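Local coordinates for protein D-alanyl-D-alanine carboxypeptidase DacB2 (Mycobacterium tuberculosis H37Rv, PDB 4RYE) that shows D,D-carboxypeptidase activity and probably cleaves the terminal D-Ala-D-Ala of peptidoglycan stem peptides in cell wall biogenesis, at residues Asp73-Val83 / Val101-His112; Tyr89-Leu100 / Gln173-Pro183. All coordinates share one frame; numbering follows the deposited sequence.

Interactions 1 and 2 adjoin, their centres about 12 Å apart, because helix 91-100 of interaction 2 leads straight into the turn and helix 104-113 of interaction 1. At that turn Gly103 N lies 3.1 Å from Gly97 O, a probable hydrogen bond. The other two segments meet as well: Val81 CG1 packs 3.5 Å from Phe182 CZ, so loop 73-83 and strand 179-184 touch beside the two helices. Interaction 1 carries Ser102, probably an active-site residue, with its side chain about 3 Å from that of Ser47, the probable acyl-ester nucleophile. Interaction 2 borders the site through Leu99, whose side chain is about 5 Å from that of Lys50, the probable proton acceptor.

Interaction 1. Residues Asp73-Val83 / Val101-His112; sequences DTQAECNCVGV and VSGNDAANTLAH
Asp105 and the backbone of Val81-Val83 lie at the heart of a loop-on-helix contact, in which loop 73-83 runs along helix 104-113 from its N-terminal turn to His112, and Ser102-Gly103-Asn104 matches the SxN motif of penicillin-binding proteins. With CG between its own backbone N and carbonyl carbon (chi1 53°), Asp105 turns its carboxylate into the loop to collect three amides. Val81 N reaches the syn lone pair of OD1 at 2.9 Å, Gly82 N that of OD2 at 2.8 Å, and Val83 N meets OD2 from above the carboxylate plane. Next to this, Asn79 O accepts Asn104 N at 2.8 Å. Asn104 ND2 donates to Glu77 O at 2.9 Å, which helps fix the amide while its OD1 bonds Lys50, the probable proton acceptor; Ser102 OG bonds Ser47 and Lys208. Asn79 ND2 also holds Val101 O, and Val81 CB packs 3.8 Å from Val101 CG2. Farther along the helix, Thr109 OG1 bonds Asp105 O and brushes Asp73 CB. The last link is nearly straight: His112 ND1 donates to the syn lone pair of Asp73 OD2 at 2.8 Å and 176°, with OD2 in the plane of the imidazole.

Interaction 2. Residues Tyr89-Leu100 / Gln173-Pro183; sequences YTARQLLDGLLL and QITAEPSAMFP
Ile174 fits as a knob among Arg92, Leu95, Asp96 and Leu99, joining the end of helix 169-176 to helix 91-100, while strand segment 179-183, in one arm of a beta hairpin with 187-192, crosses the same helix with 121° between their N-to-C directions. The apolar part begins with Ile174, whose CG2 lies 3.8 Å from Leu99 CD1 and close to Leu100 CD1, and whose CG1 lies over one face of the Arg92 guanidinium. Leu100 sends its other branch to the strand, CD2 resting 3.7 Å from Ala180 CB. Among the rings, the planes of Tyr89 and Phe182 differ by 23°, but a lateral offset leaves little overlap, with centroids 5.4 Å from each other. The edge of Phe182 points CE1 at Gln93 O (3.3 Å), and Pro183 CG sits against the amide of Gln93. That amide is held by a capping box, in which Thr90 N donates to Gln93 OE1 and Gln93 N to Thr90 OG1.

Charged groups form a network. A bend at chi2 (58°) curls Arg92 so that NE meets Asp96 OD1 at 3.3 Å, while NH2 faces Glu177 OE2 in a nearly coplanar salt bridge; its modelled 2.4 Å is very short and doubtful in detail. NH2 also makes a weak bond to Gln173 OE1. A water links Asp96 OD2 weakly to Glu177 OE2. Asp96 OD1 and Glu177 OE1 lie only 3.4 Å apart; the arginine that both carboxylates share probably offsets their repulsion and so lets them sit this close, tying the helix to the residues leading into the hairpin.

Interaction 1. Residues Asp73-Val83 / Val101-His112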
loop_
_atom_site.group_PDB
_atom_site.type_symbol
_atom_site.label_atom_id
_atom_site.label_comp_id
_atom_site.label_asym_id
_atom_site.label_seq_id
_atom_site.Cartn_x
_atom_site.Cartn_y
_atom_site.Cartn_z
ATOM N N ASP A 73 5.905 -3.005 -21.350
ATOM C CA ASP A 73 5.691 -3.408 -19.958
ATOM C C ASP A 73 6.951 -3.256 -19.108
ATOM O O ASP A 73 6.873 -3.203 -17.889
ATOM C CB ASP A 73 5.234 -4.870 -19.884
ATOM C CG ASP A 73 3.897 -5.103 -20.550
ATOM O OD1 ASP A 73 3.143 -4.122 -20.710
ATOM O OD2 ASP A 73 3.592 -6.268 -20.896
ATOM N N THR A 74 8.109 -3.203 -19.760
ATOM C CA THR A 74 9.392 -3.325 -19.069
ATOM C C THR A 74 10.203 -2.035 -19.043
ATOM O O THR A 74 11.386 -2.055 -18.703
ATOM C CB THR A 74 10.268 -4.420 -19.725
ATOM O OG1 THR A 74 10.640 -4.014 -21.051
ATOM C CG2 THR A 74 9.513 -5.733 -19.794
ATOM N N GLN A 75 9.572 -0.914 -19.381
ATOM C CA GLN A 75 10.318 0.327 -19.602
ATOM C C GLN A 75 10.165 1.420 -18.543
ATOM O O GLN A 75 10.731 2.504 -18.689
ATOM C CB GLN A 75 10.007 0.906 -20.986
ATOM C CG GLN A 75 10.644 0.144 -22.137
ATOM C CD GLN A 75 10.408 0.815 -23.477
ATOM O OE1 GLN A 75 9.610 0.345 -24.286
ATOM N NE2 GLN A 75 11.109 1.917 -23.719
ATOM N N ALA A 76 9.418 1.153 -17.479
ATOM C CA ALA A 76 9.296 2.147 -16.416
ATOM C C ALA A 76 10.552 2.162 -15.551
ATOM O O ALA A 76 11.299 1.185 -15.513
ATOM C CB ALA A 76 8.075 1.883 -15.571
ATOM N N GLU A 77 10.787 3.274 -14.859
ATOM C CA GLU A 77 11.898 3.353 -13.918
ATOM C C GLU A 77 11.713 2.343 -12.775
ATOM O O GLU A 77 10.606 1.868 -12.521
ATOM C CB GLU A 77 12.037 4.777 -13.367
ATOM C CG GLU A 77 10.818 5.270 -12.599
ATOM C CD GLU A 77 10.980 6.688 -12.068
ATOM O OE1 GLU A 77 11.426 6.842 -10.908
ATOM O OE2 GLU A 77 10.647 7.644 -12.802
ATOM N N CYS A 78 12.810 2.012 -12.099
ATOM C CA CYS A 78 12.789 1.062 -10.986
ATOM C C CYS A 78 12.049 1.670 -9.781
ATOM O O CYS A 78 11.844 2.887 -9.761
ATOM C CB CYS A 78 14.228 0.645 -10.648
ATOM S SG CYS A 78 15.057 -0.227 -12.016
ATOM N N ASN A 79 11.617 0.883 -8.784
ATOM C CA ASN A 79 11.843 -0.560 -8.612
ATOM C C ASN A 79 11.306 -1.468 -9.707
ATOM O O ASN A 79 10.201 -1.269 -10.208
ATOM C CB ASN A 79 11.229 -1.019 -7.281
ATOM C CG ASN A 79 12.039 -0.575 -6.076
ATOM O OD1 ASN A 79 13.057 0.101 -6.212
ATOM N ND2 ASN A 79 11.584 -0.950 -4.885
ATOM N N CYS A 80 12.098 -2.475 -10.060
ATOM C CA CYS A 80 11.671 -3.498 -11.007
ATOM C C CYS A 80 11.849 -4.887 -10.399
ATOM O O CYS A 80 12.857 -5.157 -9.747
ATOM C CB CYS A 80 12.470 -3.378 -12.314
ATOM S SG CYS A 80 12.030 -1.934 -13.325
ATOM N N VAL A 81 10.876 -5.766 -10.603
ATOM C CA VAL A 81 11.015 -7.147 -10.147
ATOM C C VAL A 81 11.830 -7.942 -11.169
ATOM O O VAL A 81 12.462 -8.946 -10.832
ATOM C CB VAL A 81 9.646 -7.820 -9.860
ATOM C CG1 VAL A 81 8.836 -8.001 -11.144
ATOM C CG2 VAL A 81 9.832 -9.158 -9.132
ATOM N N GLY A 82 11.833 -7.472 -12.415
ATOM C CA GLY A 82 12.628 -8.085 -13.462
ATOM C C GLY A 82 11.817 -8.756 -14.558
ATOM O O GLY A 82 12.249 -9.756 -15.137
ATOM N N VAL A 83 10.641 -8.206 -14.846
ATOM C CA VAL A 83 9.859 -8.630 -16.009
ATOM C C VAL A 83 10.680 -8.469 -17.293
ATOM O O VAL A 83 11.356 -7.455 -17.488
ATOM C CB VAL A 83 8.561 -7.810 -16.120
ATOM C CG1 VAL A 83 7.830 -8.105 -17.432
ATOM C CG2 VAL A 83 7.672 -8.079 -14.918
ATOM N N VAL A 101 8.172 -6.298 -3.756
ATOM C CA VAL A 101 9.298 -5.434 -4.120
ATOM C C VAL A 101 8.880 -4.152 -4.849
ATOM O O VAL A 101 9.734 -3.435 -5.385
ATOM C CB VAL A 101 10.383 -6.185 -4.937
ATOM C CG1 VAL A 101 10.863 -7.427 -4.195
ATOM C CG2 VAL A 101 9.865 -6.550 -6.320
ATOM N N SER A 102 7.578 -3.866 -4.853
ATOM C CA SER A 102 7.046 -2.641 -5.455
ATOM C C SER A 102 7.449 -2.500 -6.925
ATOM O O SER A 102 7.822 -1.413 -7.378
ATOM C CB SER A 102 7.518 -1.409 -4.677
ATOM O OG SER A 102 6.605 -0.338 -4.846
ATOM N N GLY A 103 7.368 -3.596 -7.671
ATOM C CA GLY A 103 7.847 -3.611 -9.044
ATOM C C GLY A 103 6.951 -2.798 -9.956
ATOM O O GLY A 103 5.780 -3.121 -10.111
ATOM N N ASN A 104 7.495 -1.743 -10.561
ATOM C CA ASN A 104 6.712 -0.934 -11.488
ATOM C C ASN A 104 6.463 -1.714 -12.769
ATOM O O ASN A 104 5.423 -1.552 -13.407
ATOM C CB ASN A 104 7.420 0.392 -11.786
ATOM C CG ASN A 104 7.472 1.297 -10.572
ATOM O OD1 ASN A 104 6.495 1.402 -9.834
ATOM N ND2 ASN A 104 8.613 1.940 -10.348
ATOM N N ASP A 105 7.419 -2.563 -13.138
ATOM C CA ASP A 105 7.253 -3.436 -14.298
ATOM C C ASP A 105 6.139 -4.448 -14.038
ATOM O O ASP A 105 5.383 -4.794 -14.942
ATOM C CB ASP A 105 8.572 -4.114 -14.697
ATOM C CG ASP A 105 9.251 -4.839 -13.538
ATOM O OD1 ASP A 105 8.834 -4.656 -12.369
ATOM O OD2 ASP A 105 10.221 -5.591 -13.806
ATOM N N ALA A 106 6.017 -4.894 -12.793
ATOM C CA ALA A 106 4.923 -5.774 -12.403
ATOM C C ALA A 106 3.575 -5.051 -12.515
ATOM O O ALA A 106 2.584 -5.623 -12.984
ATOM C CB ALA A 106 5.138 -6.266 -10.988
ATOM N N ALA A 107 3.539 -3.800 -12.065
ATOM C CA ALA A 107 2.336 -2.988 -12.179
ATOM C C ALA A 107 1.931 -2.793 -13.636
ATOM O O ALA A 107 0.764 -2.937 -13.990
ATOM C CB ALA A 107 2.521 -1.635 -11.489
ATOM N N ASN A 108 2.882 -2.441 -14.487
ATOM C CA ASN A 108 2.533 -2.197 -15.878
ATOM C C ASN A 108 2.127 -3.475 -16.620
ATOM O O ASN A 108 1.326 -3.429 -17.558
ATOM C CB ASN A 108 3.657 -1.434 -16.598
ATOM C CG ASN A 108 3.844 -0.029 -16.042
ATOM O OD1 ASN A 108 2.904 0.564 -15.507
ATOM N ND2 ASN A 108 5.053 0.499 -16.149
ATOM N N THR A 109 2.661 -4.613 -16.188
ATOM C CA THR A 109 2.336 -5.884 -16.820
ATOM C C THR A 109 0.967 -6.378 -16.352
ATOM O O THR A 109 0.224 -6.987 -17.119
ATOM C CB THR A 109 3.438 -6.945 -16.594
ATOM O OG1 THR A 109 4.717 -6.374 -16.906
ATOM C CG2 THR A 109 3.221 -8.155 -17.510
ATOM N N LEU A 110 0.625 -6.097 -15.101
ATOM C CA LEU A 110 -0.733 -6.337 -14.628
ATOM C C LEU A 110 -1.722 -5.451 -15.378
ATOM O O LEU A 110 -2.801 -5.895 -15.743
ATOM C CB LEU A 110 -0.835 -6.079 -13.125
ATOM C CG LEU A 110 -0.279 -7.207 -12.248
ATOM C CD1 LEU A 110 -0.180 -6.764 -10.785
ATOM C CD2 LEU A 110 -1.126 -8.480 -12.374
ATOM N N ALA A 111 -1.340 -4.200 -15.626
ATOM C CA ALA A 111 -2.205 -3.286 -16.369
ATOM C C ALA A 111 -2.434 -3.801 -17.787
ATOM O O ALA A 111 -3.514 -3.633 -18.347
ATOM C CB ALA A 111 -1.614 -1.887 -16.400
ATOM N N HIS A 112 -1.405 -4.420 -18.359
ATOM C CA HIS A 112 -1.509 -5.104 -19.650
ATOM C C HIS A 112 -2.620 -6.167 -19.594
ATOM O O HIS A 112 -3.517 -6.170 -20.446
ATOM C CB HIS A 112 -0.136 -5.700 -20.028
ATOM C CG HIS A 112 -0.116 -6.486 -21.306
ATOM N ND1 HIS A 112 1.061 -6.908 -21.891
ATOM C CD2 HIS A 112 -1.114 -6.950 -22.098
ATOM C CE1 HIS A 112 0.786 -7.589 -22.989
ATOM N NE2 HIS A 112 -0.524 -7.636 -23.135
HETATM O O HOH W 1 1.144 -1.755 -19.599
HETATM O O HOH W 2 11.628 -4.982 -16.203
#

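Interaction 2. Residues Tyr89-Leu100 / Gln173-Pro183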
loop_
_atom_site.group_PDB
_atom_site.type_symbol
_atom_site.label_atom_id
_atom_site.label_comp_id
_atom_site.label_asym_id
_atom_site.label_seq_id
_atom_site.Cartn_x
_atom_site.Cartn_y
_atom_site.Cartn_z
ATOM N N TYR A 89 4.293 -14.728 -17.571
ATOM C CA TYR A 89 4.177 -14.575 -16.120
ATOM C C TYR A 89 2.735 -14.822 -15.715
ATOM O O TYR A 89 1.821 -14.525 -16.486
ATOM C CB TYR A 89 4.583 -13.155 -15.690
ATOM C CG TYR A 89 5.990 -12.802 -16.095
ATOM C CD1 TYR A 89 6.255 -12.262 -17.347
ATOM C CD2 TYR A 89 7.057 -13.034 -15.238
ATOM C CE1 TYR A 89 7.555 -11.964 -17.739
ATOM C CE2 TYR A 89 8.369 -12.743 -15.624
ATOM C CZ TYR A 89 8.603 -12.205 -16.873
ATOM O OH TYR A 89 9.881 -11.905 -17.268
ATOM N N THR A 90 2.520 -15.355 -14.515
ATOM C CA THR A 90 1.161 -15.486 -13.991
ATOM C C THR A 90 0.770 -14.228 -13.236
ATOM O O THR A 90 1.633 -13.454 -12.789
ATOM C CB THR A 90 1.017 -16.672 -13.027
ATOM O OG1 THR A 90 1.812 -16.425 -11.861
ATOM C CG2 THR A 90 1.464 -17.964 -13.683
ATOM N N ALA A 91 -0.534 -14.021 -13.088
ATOM C CA ALA A 91 -1.039 -12.924 -12.269
ATOM C C ALA A 91 -0.479 -12.999 -10.853
ATOM O O ALA A 91 -0.159 -11.976 -10.263
ATOM C CB ALA A 91 -2.561 -12.940 -12.236
ATOM N N ARG A 92 -0.374 -14.209 -10.306
ATOM C CA ARG A 92 0.146 -14.382 -8.948
ATOM C C ARG A 92 1.599 -13.911 -8.884
ATOM O O ARG A 92 1.977 -13.154 -7.986
ATOM C CB ARG A 92 0.042 -15.846 -8.496
ATOM C CG ARG A 92 0.685 -16.136 -7.129
ATOM C CD ARG A 92 0.049 -15.265 -6.054
ATOM N NE ARG A 92 0.665 -15.392 -4.733
ATOM C CZ ARG A 92 0.186 -16.164 -3.759
ATOM N NH1 ARG A 92 -0.904 -16.899 -3.959
ATOM N NH2 ARG A 92 0.799 -16.209 -2.585
ATOM N N GLN A 93 2.398 -14.345 -9.849
ATOM C CA GLN A 93 3.797 -13.941 -9.912
ATOM C C GLN A 93 3.897 -12.426 -9.988
ATOM O O GLN A 93 4.736 -11.825 -9.326
ATOM C CB GLN A 93 4.500 -14.580 -11.116
ATOM C CG GLN A 93 4.806 -16.065 -10.947
ATOM C CD GLN A 93 5.130 -16.768 -12.257
ATOM O OE1 GLN A 93 4.882 -16.248 -13.346
ATOM N NE2 GLN A 93 5.694 -17.961 -12.150
ATOM N N LEU A 94 3.035 -11.808 -10.791
ATOM C CA LEU A 94 3.086 -10.359 -10.957
ATOM C C LEU A 94 2.632 -9.650 -9.686
ATOM O O LEU A 94 3.191 -8.609 -9.325
ATOM C CB LEU A 94 2.280 -9.904 -12.185
ATOM C CG LEU A 94 2.808 -10.343 -13.562
ATOM C CD1 LEU A 94 1.853 -9.950 -14.699
ATOM C CD2 LEU A 94 4.182 -9.759 -13.807
ATOM N N LEU A 95 1.641 -10.219 -8.996
ATOM C CA LEU A 95 1.157 -9.637 -7.741
ATOM C C LEU A 95 2.211 -9.723 -6.630
ATOM O O LEU A 95 2.331 -8.805 -5.812
ATOM C CB LEU A 95 -0.152 -10.301 -7.287
ATOM C CG LEU A 95 -1.404 -9.839 -8.024
ATOM C CD1 LEU A 95 -2.574 -10.776 -7.748
ATOM C CD2 LEU A 95 -1.747 -8.430 -7.595
ATOM N N ASP A 96 2.970 -10.816 -6.603
ATOM C CA ASP A 96 4.099 -10.935 -5.679
ATOM C C ASP A 96 5.139 -9.869 -5.973
ATOM O O ASP A 96 5.643 -9.221 -5.057
ATOM C CB ASP A 96 4.765 -12.317 -5.780
ATOM C CG ASP A 96 3.907 -13.426 -5.190
ATOM O OD1 ASP A 96 3.033 -13.126 -4.352
ATOM O OD2 ASP A 96 4.108 -14.604 -5.561
ATOM N N GLY A 97 5.470 -9.702 -7.254
ATOM C CA GLY A 97 6.412 -8.675 -7.670
ATOM C C GLY A 97 5.896 -7.296 -7.297
ATOM O O GLY A 97 6.648 -6.452 -6.777
ATOM N N LEU A 98 4.604 -7.079 -7.532
ATOM C CA LEU A 98 3.952 -5.812 -7.196
ATOM C C LEU A 98 4.016 -5.481 -5.711
ATOM O O LEU A 98 4.360 -4.357 -5.325
ATOM C CB LEU A 98 2.479 -5.852 -7.618
ATOM C CG LEU A 98 1.717 -4.540 -7.465
ATOM C CD1 LEU A 98 2.175 -3.572 -8.542
ATOM C CD2 LEU A 98 0.211 -4.771 -7.550
ATOM N N LEU A 99 3.676 -6.459 -4.878
ATOM C CA LEU A 99 3.468 -6.205 -3.460
ATOM C C LEU A 99 4.694 -6.432 -2.578
ATOM O O LEU A 99 4.804 -5.816 -1.523
ATOM C CB LEU A 99 2.287 -7.018 -2.950
ATOM C CG LEU A 99 0.936 -6.659 -3.585
ATOM C CD1 LEU A 99 -0.142 -7.549 -3.011
ATOM C CD2 LEU A 99 0.582 -5.187 -3.374
ATOM N N LEU A 100 5.609 -7.305 -2.996
ATOM C CA LEU A 100 6.809 -7.577 -2.186
ATOM C C LEU A 100 7.973 -6.631 -2.485
ATOM O O LEU A 100 8.695 -6.216 -1.572
ATOM C CB LEU A 100 7.277 -9.031 -2.344
ATOM C CG LEU A 100 6.684 -10.059 -1.375
ATOM C CD1 LEU A 100 5.166 -10.082 -1.464
ATOM C CD2 LEU A 100 7.241 -11.442 -1.656
ATOM N N GLN A 173 -2.507 -12.994 2.407
ATOM C CA GLN A 173 -1.409 -13.959 2.356
ATOM C C GLN A 173 -0.151 -13.335 1.755
ATOM O O GLN A 173 0.938 -13.442 2.328
ATOM C CB GLN A 173 -1.811 -15.199 1.553
ATOM C CG GLN A 173 -0.736 -16.288 1.516
ATOM C CD GLN A 173 -1.204 -17.546 0.817
ATOM O OE1 GLN A 173 -1.428 -17.548 -0.393
ATOM N NE2 GLN A 173 -1.370 -18.623 1.581
ATOM N N ILE A 174 -0.307 -12.679 0.607
ATOM C CA ILE A 174 0.837 -12.101 -0.106
ATOM C C ILE A 174 1.538 -11.011 0.700
ATOM O O ILE A 174 2.760 -11.029 0.849
ATOM C CB ILE A 174 0.419 -11.523 -1.475
ATOM C CG1 ILE A 174 -0.051 -12.650 -2.402
ATOM C CG2 ILE A 174 1.587 -10.767 -2.124
ATOM C CD1 ILE A 174 -0.782 -12.140 -3.644
ATOM N N THR A 175 0.767 -10.066 1.227
ATOM C CA THR A 175 1.351 -8.912 1.912
ATOM C C THR A 175 2.146 -9.359 3.148
ATOM O O THR A 175 3.068 -8.667 3.609
ATOM C CB THR A 175 0.265 -7.840 2.235
ATOM O OG1 THR A 175 0.893 -6.601 2.599
ATOM C CG2 THR A 175 -0.663 -8.304 3.359
ATOM N N ALA A 176 1.820 -10.547 3.651
ATOM C CA ALA A 176 2.501 -11.097 4.819
ATOM C C ALA A 176 3.617 -12.118 4.500
ATOM O O ALA A 176 4.378 -12.487 5.400
ATOM C CB ALA A 176 1.486 -11.698 5.793
ATOM N N GLU A 177 3.714 -12.572 3.247
ATOM C CA GLU A 177 4.790 -13.497 2.834
ATOM C C GLU A 177 6.167 -12.879 3.028
ATOM O O GLU A 177 6.397 -11.737 2.617
ATOM C CB GLU A 177 4.695 -13.846 1.336
ATOM C CG GLU A 177 3.495 -14.623 0.852
ATOM C CD GLU A 177 3.427 -14.606 -0.676
ATOM O OE1 GLU A 177 4.223 -13.859 -1.288
ATOM O OE2 GLU A 177 2.593 -15.320 -1.270
ATOM N N PRO A 178 7.109 -13.641 3.618
ATOM C CA PRO A 178 8.464 -13.098 3.720
ATOM C C PRO A 178 9.177 -13.112 2.369
ATOM O O PRO A 178 10.099 -12.331 2.156
ATOM C CB PRO A 178 9.155 -14.054 4.705
ATOM C CG PRO A 178 8.390 -15.340 4.603
ATOM C CD PRO A 178 6.959 -14.927 4.326
ATOM N N SER A 179 8.740 -13.983 1.463
ATOM C CA SER A 179 9.436 -14.163 0.196
ATOM C C SER A 179 8.542 -14.826 -0.835
ATOM O O SER A 179 7.478 -15.357 -0.508
ATOM C CB SER A 179 10.696 -15.009 0.395
ATOM O OG SER A 179 10.354 -16.301 0.869
ATOM N N ALA A 180 8.981 -14.796 -2.089
ATOM C CA ALA A 180 8.262 -15.472 -3.155
ATOM C C ALA A 180 9.234 -15.828 -4.257
ATOM O O ALA A 180 10.311 -15.235 -4.357
ATOM C CB ALA A 180 7.143 -14.587 -3.696
HETATM N N MSE A 181 8.854 -16.799 -5.083
HETATM C CA MSE A 181 9.662 -17.181 -6.231
HETATM C C MSE A 181 9.178 -16.416 -7.456
HETATM O O MSE A 181 7.975 -16.339 -7.711
HETATM C CB MSE A 181 9.557 -18.687 -6.489
HETATM C CG MSE A 181 10.153 -19.581 -5.411
HETATM SE SE MSE A 181 12.005 -19.188 -4.916
HETATM C CE MSE A 181 12.862 -19.138 -6.623
ATOM N N PHE A 182 10.112 -15.852 -8.216
ATOM C CA PHE A 182 9.760 -15.130 -9.433
ATOM C C PHE A 182 10.590 -15.672 -10.594
ATOM O O PHE A 182 11.766 -15.990 -10.420
ATOM C CB PHE A 182 9.988 -13.630 -9.239
ATOM C CG PHE A 182 9.375 -12.779 -10.311
ATOM C CD1 PHE A 182 8.044 -12.398 -10.234
ATOM C CD2 PHE A 182 10.133 -12.359 -11.399
ATOM C CE1 PHE A 182 7.473 -11.606 -11.226
ATOM C CE2 PHE A 182 9.578 -11.577 -12.394
ATOM C CZ PHE A 182 8.240 -11.199 -12.310
ATOM N N PRO A 183 9.973 -15.812 -11.779
ATOM C CA PRO A 183 10.687 -16.366 -12.939
ATOM C C PRO A 183 11.918 -15.544 -13.323
ATOM O O PRO A 183 11.917 -14.318 -13.198
ATOM C CB PRO A 183 9.645 -16.295 -14.060
ATOM C CG PRO A 183 8.332 -16.312 -13.365
ATOM C CD PRO A 183 8.551 -15.557 -12.074
HETATM O O HOH W 3 11.784 -13.093 -15.648
HETATM O O HOH W 4 -2.058 -19.031 -2.307
HETATM O O HOH W 5 6.656 -18.786 -9.217
HETATM O O HOH W 6 5.274 -15.804 -7.327
HETATM O O HOH W 7 4.167 -16.676 -3.902
HETATM O O HOH W 8 2.284 -5.330 0.326
#